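Local coordinates for MAGE domain-containing protein (Xenopus laevis, PDB 7DG2) that probably acts as the Nse3-like MAGE subunit of the Smc5/6 complex, joining Nse1 to hold and shape Nse4, at residues F62-E67 / Y76-K81; S107-K112 / F171-R176; L102-S107 / W122-R127. One frame throughout, in Å; residues are numbered along the deposited sequence.

Interaction 1: residues F62-E67 / Y76-K81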
loop_
_atom_site.group_PDB
_atom_site.type_symbol
_atom_site.label_atom_id
_atom_site.label_comp_id
_atom_site.label_asym_id
_atom_site.label_seq_id
_atom_site.Cartn_x
_atom_site.Cartn_y
_atom_site.Cartn_z
ATOM N N PHE B 62 -11.125 10.335 -3.735
ATOM C CA PHE B 62 -10.348 9.583 -2.762
ATOM C C PHE B 62 -10.505 10.062 -1.331
ATOM O O PHE B 62 -10.084 9.351 -0.412
ATOM C CB PHE B 62 -8.853 9.650 -3.122
ATOM C CG PHE B 62 -8.515 8.984 -4.433
ATOM C CD1 PHE B 62 -8.638 9.677 -5.631
ATOM C CD2 PHE B 62 -8.069 7.661 -4.466
ATOM C CE1 PHE B 62 -8.340 9.065 -6.839
ATOM C CE2 PHE B 62 -7.771 7.040 -5.678
ATOM C CZ PHE B 62 -7.904 7.751 -6.863
ATOM N N GLY B 63 -11.049 11.254 -1.113
ATOM C CA GLY B 63 -11.007 11.805 0.226
ATOM C C GLY B 63 -9.613 12.202 0.653
ATOM O O GLY B 63 -9.283 12.094 1.839
ATOM N N PHE B 64 -8.775 12.641 -0.294
ATOM C CA PHE B 64 -7.403 13.069 -0.040
ATOM C C PHE B 64 -7.301 14.580 -0.198
ATOM O O PHE B 64 -7.853 15.145 -1.140
ATOM C CB PHE B 64 -6.393 12.471 -1.025
ATOM C CG PHE B 64 -6.223 10.983 -0.948
ATOM C CD1 PHE B 64 -6.854 10.219 0.018
ATOM C CD2 PHE B 64 -5.386 10.354 -1.858
ATOM C CE1 PHE B 64 -6.671 8.842 0.068
ATOM C CE2 PHE B 64 -5.208 8.976 -1.825
ATOM C CZ PHE B 64 -5.848 8.219 -0.855
ATOM N N GLN B 65 -6.530 15.205 0.681
ATOM C CA GLN B 65 -6.302 16.644 0.668
ATOM C C GLN B 65 -4.862 16.927 0.255
ATOM O O GLN B 65 -3.921 16.398 0.852
ATOM C CB GLN B 65 -6.576 17.237 2.050
ATOM C CG GLN B 65 -6.410 18.736 2.147
ATOM C CD GLN B 65 -7.669 19.488 1.737
ATOM O OE1 GLN B 65 -8.716 18.888 1.457
ATOM N NE2 GLN B 65 -7.572 20.812 1.696
ATOM N N LEU B 66 -4.694 17.797 -0.732
ATOM C CA LEU B 66 -3.367 18.280 -1.090
ATOM C C LEU B 66 -2.976 19.391 -0.118
ATOM O O LEU B 66 -3.755 20.326 0.111
ATOM C CB LEU B 66 -3.372 18.784 -2.537
ATOM C CG LEU B 66 -2.033 19.173 -3.166
ATOM C CD1 LEU B 66 -1.240 17.905 -3.441
ATOM C CD2 LEU B 66 -2.254 19.958 -4.461
ATOM N N GLU B 67 -1.797 19.281 0.490
ATOM C CA GLU B 67 -1.343 20.293 1.440
ATOM C C GLU B 67 0.098 20.690 1.139
ATOM O O GLU B 67 0.948 19.839 0.884
ATOM C CB GLU B 67 -1.456 19.804 2.893
ATOM C CG GLU B 67 -2.894 19.442 3.331
ATOM C CD GLU B 67 -3.062 19.432 4.846
ATOM O OE1 GLU B 67 -2.603 20.387 5.516
ATOM O OE2 GLU B 67 -3.655 18.472 5.372
ATOM N N TYR B 76 4.405 19.546 -1.776
ATOM C CA TYR B 76 3.083 19.078 -1.376
ATOM C C TYR B 76 3.150 17.691 -0.760
ATOM O O TYR B 76 4.055 16.910 -1.046
ATOM C CB TYR B 76 2.139 18.990 -2.568
ATOM C CG TYR B 76 1.915 20.283 -3.322
ATOM C CD1 TYR B 76 1.557 21.451 -2.663
ATOM C CD2 TYR B 76 2.046 20.320 -4.700
ATOM C CE1 TYR B 76 1.344 22.635 -3.375
ATOM C CE2 TYR B 76 1.819 21.484 -5.417
ATOM C CZ TYR B 76 1.472 22.633 -4.755
ATOM O OH TYR B 76 1.272 23.789 -5.481
ATOM N N ILE B 77 2.148 17.385 0.067
ATOM C CA ILE B 77 1.870 16.025 0.514
ATOM C C ILE B 77 0.374 15.784 0.344
ATOM O O ILE B 77 -0.398 16.699 0.057
ATOM C CB ILE B 77 2.294 15.770 1.976
ATOM C CG1 ILE B 77 1.450 16.609 2.937
ATOM C CG2 ILE B 77 3.785 16.032 2.182
ATOM C CD1 ILE B 77 1.662 16.219 4.403
ATOM N N LEU B 78 -0.036 14.529 0.549
ATOM C CA LEU B 78 -1.445 14.158 0.549
ATOM C C LEU B 78 -1.825 13.731 1.961
ATOM O O LEU B 78 -1.169 12.862 2.535
ATOM C CB LEU B 78 -1.709 13.009 -0.440
ATOM C CG LEU B 78 -1.446 13.287 -1.919
ATOM C CD1 LEU B 78 -1.632 11.997 -2.718
ATOM C CD2 LEU B 78 -2.371 14.384 -2.438
ATOM N N THR B 79 -2.868 14.344 2.524
ATOM C CA THR B 79 -3.376 13.957 3.841
ATOM C C THR B 79 -4.816 13.476 3.708
ATOM O O THR B 79 -5.473 13.662 2.679
ATOM C CB THR B 79 -3.308 15.115 4.853
ATOM O OG1 THR B 79 -4.175 16.167 4.425
ATOM C CG2 THR B 79 -1.877 15.643 4.975
ATOM N N ASN B 80 -5.315 12.846 4.772
ATOM C CA ASN B 80 -6.609 12.181 4.710
ATOM C C ASN B 80 -7.707 13.120 5.198
ATOM O O ASN B 80 -7.577 13.742 6.258
ATOM C CB ASN B 80 -6.585 10.906 5.553
ATOM C CG ASN B 80 -7.544 9.864 5.043
ATOM O OD1 ASN B 80 -8.639 10.191 4.568
ATOM N ND2 ASN B 80 -7.132 8.597 5.106
ATOM N N LYS B 81 -8.772 13.237 4.411
ATOM C CA LYS B 81 -9.937 14.007 4.848
ATOM C C LYS B 81 -10.881 13.179 5.703
ATOM O O LYS B 81 -11.796 13.743 6.326
ATOM C CB LYS B 81 -10.688 14.558 3.639
ATOM C CG LYS B 81 -9.843 15.480 2.753
ATOM C CD LYS B 81 -10.616 15.925 1.506
ATOM C CE LYS B 81 -11.732 16.933 1.837
ATOM N NZ LYS B 81 -11.173 18.261 2.263
#
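T79 and E67 are joined by a short side-chain hydrogen bond, T79 OG1 donating to E67 OE2 at 2.5 Å, with the two side chains crossing at about a right angle. A chi1 of 64° sets the T79 hydroxyl between its own backbone N and carbonyl carbon, and the bond takes up the anti lone pair of the carboxylate. T79 OG1 also lies 3.5 Å from Q65 CB. Farther toward the open ends of the hairpin, K81 curls at chi3 and chi4 so that its NZ donates to Q65 OE1 at 2.7 Å, tilted 33° from the amide carbonyl plane.

On the opposite face F64, L66 and L78 pack together, with the polar N80 at its end. L66 CD2 sits over the centre of the Y76 ring, 4.2 Å from the centroid, in a CH-pi contact, while the carbonyl O of E67 meets the edge of that ring in its plane. L66 CD1 packs 3.8 Å from L78 CD2, and L78 CD1 reaches the F64 ring obliquely.

Backbone bonds position these groups. Q65 with T79 and E67 with I77 form hydrogen-bonded antiparallel pairs, and K81 N adds a bond to G63 O at 2.9 Å, where G63, with positive phi, follows helix 47-62. L58 of that helix touches both F64 and L78. N80 OD1 accepts from L82 N, while N80 ND2 donates to Q13 of the Nse1 chain and to the R64 carbonyl of the Nse4 chain.

A hairpin directly after a helix, in a family of the helix-turn-helix clan, is consistent with the wing of a winged-helix fold. Its chemistry is two-sided: F64, L66 and L78 settle against helix 47-62 and Y76 against helix 32-40, while the T79-E67 and K81-Q65 bonds tie the two strands together on the other side.

Interaction 2: residues S107-K112 / F171-R176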
loop_
_atom_site.group_PDB
_atom_site.type_symbol
_atom_site.label_atom_id
_atom_site.label_comp_id
_atom_site.label_asym_id
_atom_site.label_seq_id
_atom_site.Cartn_x
_atom_site.Cartn_y
_atom_site.Cartn_z
ATOM N N SER B 107 6.385 11.688 20.453
ATOM C CA SER B 107 5.927 11.908 21.820
ATOM C C SER B 107 7.046 12.466 22.684
ATOM O O SER B 107 6.855 13.463 23.388
ATOM C CB SER B 107 5.392 10.607 22.419
ATOM O OG SER B 107 4.191 10.193 21.775
ATOM N N LEU B 108 8.224 11.839 22.637
ATOM C CA LEU B 108 9.338 12.309 23.459
ATOM C C LEU B 108 9.705 13.741 23.097
ATOM O O LEU B 108 9.870 14.598 23.974
ATOM C CB LEU B 108 10.544 11.379 23.299
ATOM C CG LEU B 108 11.759 11.797 24.148
ATOM C CD1 LEU B 108 11.420 11.693 25.621
ATOM C CD2 LEU B 108 13.012 10.974 23.816
ATOM N N ILE B 109 9.799 14.023 21.800
ATOM C CA ILE B 109 10.174 15.358 21.349
ATOM C C ILE B 109 9.193 16.393 21.877
ATOM O O ILE B 109 9.583 17.394 22.485
ATOM C CB ILE B 109 10.253 15.394 19.815
ATOM C CG1 ILE B 109 11.372 14.487 19.301
ATOM C CG2 ILE B 109 10.389 16.839 19.322
ATOM C CD1 ILE B 109 11.331 14.309 17.787
ATOM N N PHE B 110 7.900 16.166 21.654
ATOM C CA PHE B 110 6.895 17.132 22.077
ATOM C C PHE B 110 6.849 17.263 23.597
ATOM O O PHE B 110 6.803 18.379 24.129
ATOM C CB PHE B 110 5.528 16.721 21.514
ATOM C CG PHE B 110 4.363 17.360 22.219
ATOM C CD1 PHE B 110 4.158 18.729 22.150
ATOM C CD2 PHE B 110 3.474 16.583 22.953
ATOM C CE1 PHE B 110 3.080 19.327 22.812
ATOM C CE2 PHE B 110 2.396 17.166 23.612
ATOM C CZ PHE B 110 2.202 18.545 23.537
ATOM N N MET B 111 6.862 16.137 24.315
ATOM C CA MET B 111 6.671 16.186 25.763
ATOM C C MET B 111 7.849 16.846 26.465
ATOM O O MET B 111 7.673 17.396 27.560
ATOM C CB MET B 111 6.434 14.778 26.317
ATOM C CG MET B 111 5.100 14.121 25.872
ATOM S SD MET B 111 3.616 15.066 26.300
ATOM C CE MET B 111 3.473 14.693 28.054
ATOM N N LYS B 112 9.027 16.830 25.837
ATOM C CA LYS B 112 10.234 17.467 26.348
ATOM C C LYS B 112 10.455 18.859 25.773
ATOM O O LYS B 112 11.591 19.337 25.760
ATOM C CB LYS B 112 11.455 16.591 26.054
ATOM C CG LYS B 112 11.514 15.323 26.864
ATOM C CD LYS B 112 11.594 15.649 28.344
ATOM C CE LYS B 112 12.002 14.440 29.161
ATOM N NZ LYS B 112 12.157 14.805 30.595
ATOM N N PHE B 171 16.667 16.201 17.412
ATOM C CA PHE B 171 15.485 15.948 16.604
ATOM C C PHE B 171 14.384 16.949 16.923
ATOM O O PHE B 171 14.179 17.317 18.085
ATOM C CB PHE B 171 14.943 14.548 16.864
ATOM C CG PHE B 171 15.729 13.441 16.236
ATOM C CD1 PHE B 171 15.457 13.033 14.938
ATOM C CD2 PHE B 171 16.680 12.744 16.969
ATOM C CE1 PHE B 171 16.137 11.969 14.377
ATOM C CE2 PHE B 171 17.358 11.678 16.416
ATOM C CZ PHE B 171 17.096 11.298 15.120
ATOM N N ARG B 172 13.654 17.363 15.886
ATOM C CA ARG B 172 12.403 18.095 16.034
ATOM C C ARG B 172 11.354 17.417 15.161
ATOM O O ARG B 172 11.679 16.588 14.308
ATOM C CB ARG B 172 12.554 19.569 15.621
ATOM C CG ARG B 172 13.717 20.304 16.278
ATOM C CD ARG B 172 13.721 21.779 15.878
ATOM N NE ARG B 172 12.479 22.440 16.273
ATOM C CZ ARG B 172 12.282 23.010 17.458
ATOM N NH1 ARG B 172 13.255 22.998 18.363
ATOM N NH2 ARG B 172 11.118 23.588 17.747
ATOM N N TRP B 173 10.087 17.780 15.367
ATOM C CA TRP B 173 9.054 17.376 14.416
ATOM C C TRP B 173 9.339 17.972 13.044
ATOM O O TRP B 173 9.726 19.141 12.926
ATOM C CB TRP B 173 7.671 17.856 14.858
ATOM C CG TRP B 173 7.037 17.142 16.001
ATOM C CD1 TRP B 173 7.654 16.444 16.994
ATOM C CD2 TRP B 173 5.632 17.089 16.276
ATOM N NE1 TRP B 173 6.710 15.948 17.877
ATOM C CE2 TRP B 173 5.463 16.330 17.452
ATOM C CE3 TRP B 173 4.499 17.604 15.632
ATOM C CZ2 TRP B 173 4.204 16.067 18.000
ATOM C CZ3 TRP B 173 3.243 17.343 16.181
ATOM C CH2 TRP B 173 3.110 16.585 17.356
ATOM N N GLY B 174 9.105 17.163 11.991
ATOM C CA GLY B 174 9.142 17.656 10.631
ATOM C C GLY B 174 7.795 18.197 10.148
ATOM O O GLY B 174 6.763 18.035 10.799
ATOM N N GLN B 175 7.836 18.828 8.969
ATOM C CA GLN B 175 6.652 19.461 8.401
ATOM C C GLN B 175 5.524 18.459 8.173
ATOM O O GLN B 175 4.344 18.802 8.323
ATOM C CB GLN B 175 7.026 20.153 7.087
ATOM C CG GLN B 175 7.978 21.360 7.236
ATOM C CD GLN B 175 8.772 21.651 5.956
ATOM O OE1 GLN B 175 9.114 20.735 5.197
ATOM N NE2 GLN B 175 9.072 22.930 5.717
ATOM N N ARG B 176 5.855 17.220 7.807
ATOM C CA ARG B 176 4.784 16.244 7.595
ATOM C C ARG B 176 4.070 15.902 8.901
ATOM O O ARG B 176 2.848 15.714 8.906
ATOM C CB ARG B 176 5.329 14.983 6.924
ATOM C CG ARG B 176 4.231 13.942 6.682
ATOM C CD ARG B 176 4.770 12.668 6.051
ATOM N NE ARG B 176 5.156 12.807 4.653
ATOM C CZ ARG B 176 4.323 12.747 3.615
ATOM N NH1 ARG B 176 3.024 12.567 3.802
ATOM N NH2 ARG B 176 4.804 12.868 2.382
#
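I109 fits its two branches against different residues of strand 169-173. Its CG2 comes within 3.6 Å of W173 CD1, obliquely to the indole, and its CD1 lies 3.7 Å from F171 CB. The branching explains this: CG2 is anti to the backbone N, whereas CG1 stands beside that N (chi1 -65°) and carries CD1 toward F171. Between these two ends, I109 passes R172, whose CA is 4.1 Å from I109 CG2 and whose CB is directed away from the helix.

F110 adds a second touch through its CB, 3.8 Å from CZ2 of W173 and 3.9 Å from its NE1. The phenyl ring then leads off from the strand, so this is an aliphatic carbon resting obliquely on the indole and no ring stack. The pyrrole nitrogen is occupied elsewhere: W173 NE1 bonds to the carbonyl O of L106, one turn earlier on the helix that bears I109, which pins the rotation of the indole. Contact between the two segments themselves is thus apolar throughout, and the segment axes run nearly perpendicular, at 88°, with 8.2 Å between them.

Strand 169-173 is the middle strand of a small antiparallel sheet, and G174 follows it as the N-cap of helix 175-180. L156, on the adjoining strand 156-160, touches both I109 and F171. I121 of helix 118-127 also packs on F171, while F178 and V186, from helices 175-180 and 183-193, meet W173, so that helix 94-111 lies among the sheet and these helices.

Interaction 3: residues L102-S107 / W122-R127; sequences LMVILS and WEMLRR
V104 and M124 meet most closely among the side chains of the two segments, in a methyl-to-methyl contact of 3.6 Å from V104 CG1 to M124 CE. The methionine is extended through chi1 and chi2, then turns at chi3 (68°), and that last turn brings CE against the valine. Its sulfur follows at a longer range, with M124 SD 4.1 Å from V104 CG1. M124 CE also lies 3.6 Å from the carbonyl O of V104, so the methyl group rests on both the side chain and the backbone of this residue. On the valine, CG1 is the branch anti to the backbone N (chi1 169°), and it is the one that receives the methionine.

L125 supplies the third piece. Its CD2 comes to 4.2 Å from the same V104 CG1, which is therefore approached by two neighbouring side chains of helix 118-127. Its other methyl, CD1, faces I105 CD1 at 4.3 Å, extending the contact by one residue along helix 94-111. These are light touches between buried aliphatic groups: the axes of the two segments stay 10.9 Å apart, with 135° between their directions, and no polar bond joins them. Within helix 94-111, S107 N and S107 OG both donate to M103 O, from opposite faces of its carbonyl plane; in segment 122-127, R127 bonds T13 and P9 of the Nse4 chain.

The two helices are linked through the short strand 116-117. V146 of helix 142-152 and L156 of strand 156-160 both pack on I105, while I130 touches L125 and L128 touches V104. Helix 183-193 reaches M103 and S107, and the Nse4 chain lies against both helices, with its F62 on L106 and its T13 on M124.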
loop_
_atom_site.group_PDB
_atom_site.type_symbol
_atom_site.label_atom_id
_atom_site.label_comp_id
_atom_site.label_asym_id
_atom_site.label_seq_id
_atom_site.Cartn_x
_atom_site.Cartn_y
_atom_site.Cartn_z
ATOM N N LEU B 102 7.399 5.838 15.128
ATOM C CA LEU B 102 7.446 7.281 14.931
ATOM C C LEU B 102 6.666 8.008 16.012
ATOM O O LEU B 102 7.111 9.047 16.522
ATOM C CB LEU B 102 6.907 7.646 13.547
ATOM C CG LEU B 102 6.717 9.151 13.321
ATOM C CD1 LEU B 102 8.062 9.864 13.301
ATOM C CD2 LEU B 102 5.977 9.357 12.015
ATOM N N MET B 103 5.498 7.480 16.388
ATOM C CA MET B 103 4.684 8.174 17.380
ATOM C C MET B 103 5.395 8.248 18.728
ATOM O O MET B 103 5.288 9.249 19.449
ATOM C CB MET B 103 3.335 7.471 17.528
ATOM C CG MET B 103 2.476 8.017 18.663
ATOM S SD MET B 103 1.956 9.724 18.399
ATOM C CE MET B 103 0.257 9.474 17.839
ATOM N N VAL B 104 6.126 7.196 19.081
ATOM C CA VAL B 104 6.885 7.202 20.329
ATOM C C VAL B 104 7.957 8.285 20.288
ATOM O O VAL B 104 8.176 9.004 21.274
ATOM C CB VAL B 104 7.484 5.806 20.570
ATOM C CG1 VAL B 104 8.500 5.843 21.698
ATOM C CG2 VAL B 104 6.380 4.814 20.873
ATOM N N ILE B 105 8.620 8.437 19.140
ATOM C CA ILE B 105 9.650 9.465 18.987
ATOM C C ILE B 105 9.026 10.861 19.003
ATOM O O ILE B 105 9.519 11.775 19.680
ATOM C CB ILE B 105 10.461 9.218 17.699
ATOM C CG1 ILE B 105 11.226 7.899 17.797
ATOM C CG2 ILE B 105 11.412 10.375 17.423
ATOM C CD1 ILE B 105 11.880 7.491 16.471
ATOM N N LEU B 106 7.937 11.055 18.251
ATOM C CA LEU B 106 7.260 12.351 18.283
ATOM C C LEU B 106 6.815 12.699 19.697
ATOM O O LEU B 106 6.818 13.871 20.089
ATOM C CB LEU B 106 6.043 12.348 17.349
ATOM C CG LEU B 106 6.314 12.243 15.838
ATOM C CD1 LEU B 106 4.993 12.097 15.084
ATOM C CD2 LEU B 106 7.056 13.466 15.334
ATOM N N SER B 107 6.385 11.688 20.453
ATOM C CA SER B 107 5.927 11.908 21.820
ATOM C C SER B 107 7.046 12.466 22.684
ATOM O O SER B 107 6.855 13.463 23.388
ATOM C CB SER B 107 5.392 10.607 22.419
ATOM O OG SER B 107 4.191 10.193 21.775
ATOM N N TRP B 122 17.695 7.512 21.540
ATOM C CA TRP B 122 18.164 6.129 21.591
ATOM C C TRP B 122 18.127 5.569 23.006
ATOM O O TRP B 122 17.903 4.370 23.189
ATOM C CB TRP B 122 19.568 6.012 20.999
ATOM C CG TRP B 122 19.585 6.335 19.553
ATOM C CD1 TRP B 122 20.274 7.348 18.949
ATOM C CD2 TRP B 122 18.841 5.678 18.515
ATOM N NE1 TRP B 122 20.023 7.349 17.598
ATOM C CE2 TRP B 122 19.146 6.335 17.306
ATOM C CE3 TRP B 122 17.958 4.592 18.489
ATOM C CZ2 TRP B 122 18.605 5.943 16.080
ATOM C CZ3 TRP B 122 17.414 4.204 17.264
ATOM C CH2 TRP B 122 17.739 4.883 16.081
ATOM N N GLU B 123 18.323 6.417 24.015
ATOM C CA GLU B 123 18.231 5.959 25.397
ATOM C C GLU B 123 16.828 5.441 25.703
ATOM O O GLU B 123 16.659 4.349 26.261
ATOM C CB GLU B 123 18.622 7.106 26.326
ATOM C CG GLU B 123 18.388 6.876 27.801
ATOM C CD GLU B 123 18.874 8.053 28.632
ATOM O OE1 GLU B 123 19.705 7.839 29.541
ATOM O OE2 GLU B 123 18.443 9.197 28.358
ATOM N N MET B 124 15.807 6.209 25.314
ATOM C CA MET B 124 14.426 5.755 25.450
ATOM C C MET B 124 14.186 4.472 24.660
ATOM O O MET B 124 13.661 3.490 25.196
ATOM C CB MET B 124 13.462 6.856 24.986
ATOM C CG MET B 124 11.984 6.439 24.978
ATOM S SD MET B 124 10.854 7.751 24.432
ATOM C CE MET B 124 11.331 7.879 22.707
ATOM N N LEU B 125 14.566 4.461 23.381
ATOM C CA LEU B 125 14.257 3.309 22.537
ATOM C C LEU B 125 14.960 2.042 23.013
ATOM O O LEU B 125 14.473 0.933 22.758
ATOM C CB LEU B 125 14.616 3.603 21.085
ATOM C CG LEU B 125 13.770 4.687 20.417
ATOM C CD1 LEU B 125 14.055 4.747 18.935
ATOM C CD2 LEU B 125 12.280 4.439 20.671
ATOM N N ARG B 126 16.096 2.171 23.705
ATOM C CA ARG B 126 16.765 0.975 24.217
ATOM C C ARG B 126 15.860 0.200 25.168
ATOM O O ARG B 126 15.868 -1.039 25.176
ATOM C CB ARG B 126 18.073 1.347 24.916
ATOM C CG ARG B 126 18.814 0.150 25.519
ATOM C CD ARG B 126 20.188 0.550 26.059
ATOM N NE ARG B 126 21.273 0.158 25.161
ATOM C CZ ARG B 126 22.542 0.539 25.305
ATOM N NH1 ARG B 126 22.892 1.333 26.308
ATOM N NH2 ARG B 126 23.461 0.131 24.438
ATOM N N ARG B 127 15.062 0.913 25.970
ATOM C CA ARG B 127 14.127 0.243 26.868
ATOM C C ARG B 127 13.007 -0.459 26.110
ATOM O O ARG B 127 12.342 -1.334 26.674
ATOM C CB ARG B 127 13.554 1.243 27.873
ATOM C CG ARG B 127 14.615 1.829 28.798
ATOM C CD ARG B 127 14.005 2.577 29.975
ATOM N NE ARG B 127 13.289 3.781 29.561
ATOM C CZ ARG B 127 13.876 4.935 29.260
ATOM N NH1 ARG B 127 13.146 5.981 28.892
ATOM N NH2 ARG B 127 15.200 5.050 29.329
#

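How the interactions relate
All three contacts are largely buried, but interaction 1 lies on the other side of the chain's centre from interactions 2 and 3, which share S107 and helix 94-111. Interaction 1 is the most polar, with strand-to-strand backbone bonds and side-chain bonds reaching toward solvent at K81. The other two are apolar: a helix crossing a strand in interaction 2, and two helices meeting more loosely in interaction 3. Interactions 2 and 3 also meet through M124 CE on L108 CB, besides the indole bond to L106. Interaction 1 touches interaction 2 through I77 CG2 and R176 NH2, but remains about 11 Å from interaction 3 at the nearest atoms.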